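Side-chain contact in Cif-like 1 (Burkholderia cenocepacia, PDB 7JQY), which probably acts as an epoxide hydrolase, a member of the Cif-like group built on the alpha/beta hydrolase fold: residues Ala107-Gln111 with Leu112-Arg116. The protein carries 1 engineered substitution. Numbering follows the deposited sequence.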
loop_
_atom_site.group_PDB
_atom_site.type_symbol
_atom_site.label_atom_id
_atom_site.label_comp_id
_atom_site.label_asym_id
_atom_site.label_seq_id
_atom_site.Cartn_x
_atom_site.Cartn_y
_atom_site.Cartn_z
ATOM N N ALA B 107 33.994 -18.452 -19.478
ATOM C CA ALA B 107 35.011 -17.527 -18.978
ATOM C C ALA B 107 35.299 -17.761 -17.501
ATOM O O ALA B 107 36.456 -17.701 -17.073
ATOM C CB ALA B 107 34.575 -16.083 -19.214
ATOM N N LEU B 108 34.266 -18.087 -16.719
ATOM C CA LEU B 108 34.452 -18.349 -15.295
ATOM C C LEU B 108 35.197 -19.659 -15.064
ATOM O O LEU B 108 36.044 -19.746 -14.170
ATOM C CB LEU B 108 33.085 -18.385 -14.600
ATOM C CG LEU B 108 32.959 -18.781 -13.123
ATOM C CD1 LEU B 108 31.723 -18.126 -12.517
ATOM C CD2 LEU B 108 32.905 -20.289 -12.910
ATOM N N VAL B 109 34.899 -20.687 -15.859
ATOM C CA VAL B 109 35.629 -21.946 -15.740
ATOM C C VAL B 109 37.097 -21.736 -16.082
ATOM O O VAL B 109 37.993 -22.287 -15.429
ATOM C CB VAL B 109 35.002 -23.023 -16.646
ATOM C CG1 VAL B 109 35.908 -24.245 -16.705
ATOM C CG2 VAL B 109 33.601 -23.395 -16.167
ATOM N N HIS B 110 37.364 -20.945 -17.121
ATOM C CA HIS B 110 38.744 -20.666 -17.494
ATOM C C HIS B 110 39.460 -19.862 -16.416
ATOM O O HIS B 110 40.650 -20.082 -16.174
ATOM C CB HIS B 110 38.774 -19.959 -18.848
ATOM C CG HIS B 110 38.399 -20.854 -19.991
ATOM N ND1 HIS B 110 38.878 -20.673 -21.271
ATOM C CD2 HIS B 110 37.604 -21.954 -20.039
ATOM C CE1 HIS B 110 38.388 -21.615 -22.060
ATOM N NE2 HIS B 110 37.612 -22.404 -21.337
ATOM N N GLN B 111 38.751 -18.956 -15.737
ATOM C CA GLN B 111 39.379 -18.202 -14.657
ATOM C C GLN B 111 39.720 -19.092 -13.472
ATOM O O GLN B 111 40.655 -18.781 -12.729
ATOM C CB GLN B 111 38.473 -17.068 -14.183
ATOM C CG GLN B 111 38.459 -15.847 -15.059
ATOM C CD GLN B 111 37.858 -14.658 -14.338
ATOM O OE1 GLN B 111 37.608 -14.720 -13.131
ATOM N NE2 GLN B 111 37.603 -13.578 -15.073
ATOM N N LEU B 112 39.019 -20.210 -13.301
ATOM C CA LEU B 112 39.322 -21.125 -12.214
ATOM C C LEU B 112 40.397 -22.124 -12.590
ATOM O O LEU B 112 40.694 -23.026 -11.800
ATOM C CB LEU B 112 38.056 -21.868 -11.782
ATOM C CG LEU B 112 37.009 -20.984 -11.111
ATOM C CD1 LEU B 112 35.799 -21.784 -10.694
ATOM C CD2 LEU B 112 37.632 -20.292 -9.913
ATOM N N GLY B 113 41.009 -21.969 -13.762
ATOM C CA GLY B 113 42.112 -22.818 -14.139
ATOM C C GLY B 113 41.713 -24.096 -14.830
ATOM O O GLY B 113 42.585 -24.922 -15.123
ATOM N N ALA B 114 40.429 -24.307 -15.079
ATOM C CA ALA B 114 40.011 -25.547 -15.702
ATOM C C ALA B 114 39.806 -25.363 -17.199
ATOM O O ALA B 114 39.574 -24.260 -17.700
ATOM C CB ALA B 114 38.720 -26.074 -15.067
ATOM N N THR B 115 39.831 -26.485 -17.892
ATOM C CA THR B 115 39.526 -26.536 -19.314
ATOM C C THR B 115 38.540 -27.636 -19.658
ATOM O O THR B 115 37.816 -27.485 -20.645
ATOM C CB THR B 115 40.797 -26.721 -20.173
ATOM O OG1 THR B 115 41.672 -27.682 -19.568
ATOM C CG2 THR B 115 41.530 -25.399 -20.354
ATOM N N ARG B 116 38.480 -28.712 -18.859
ATOM C CA ARG B 116 37.548 -29.849 -19.066
ATOM C C ARG B 116 36.605 -29.978 -17.854
ATOM O O ARG B 116 37.075 -30.008 -16.716
ATOM C CB ARG B 116 38.320 -31.150 -19.279
ATOM C CG ARG B 116 39.222 -31.146 -20.503
ATOM C CD ARG B 116 38.417 -30.976 -21.782
ATOM N NE ARG B 116 39.266 -31.008 -22.970
ATOM C CZ ARG B 116 39.816 -29.933 -23.524
ATOM N NH1 ARG B 116 39.608 -28.733 -22.999
ATOM N NH2 ARG B 116 40.575 -30.055 -24.604
#
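Val109 O and His110 O receive the amides of Ala114 and Gly113 in a Schellman motif that ends helix 98-111, with Gly113 at phi 88° as its C-prime residue. The outer of these bonds, Ala114 N to Val109 O, measures 3.2 Å. The inner one, Gly113 N to His110 O at 3.1 Å, is fairly straight at the hydrogen (157°), although the donor stands well above the carbonyl plane. Leu112 is the first residue to leave helical angles, yet its N still donates to Leu108 O at 3.1 Å and, more weakly, to Val109 O.

The turn brings Ala114 back against the helix: its CB lies 3.7 Å from Val109 CG1, an apolar touch between residues five apart that accompanies the outer bond. CG1 is there because it is set anti to the backbone N of Val109 (chi1 170°), beside the carbonyl carbon. Leu108 and Leu112, four residues apart, lie side by side and point the same way, with Leu108 CD2 3.9 Å from Leu112 CD1. Both pairs face the sheet, where Val109, Leu112 and Ala114 meet Met50 of strand 50-54 and both leucines meet Tyr40 of strand 37-43. The helix end is thereby packed on the central sheet of the alpha/beta hydrolase fold just before the chain enters strand 117-122.

Two polar side chains of the helix end reach other parts of the chain: Gln111 NE2 bonds to Gln32 O, and His110 NE2 to Glu139 OE1. The His110 ring nevertheless approaches the returning backbone, its CD2 lying 3.8 Å from Ala114 O, which comes in obliquely to the ring.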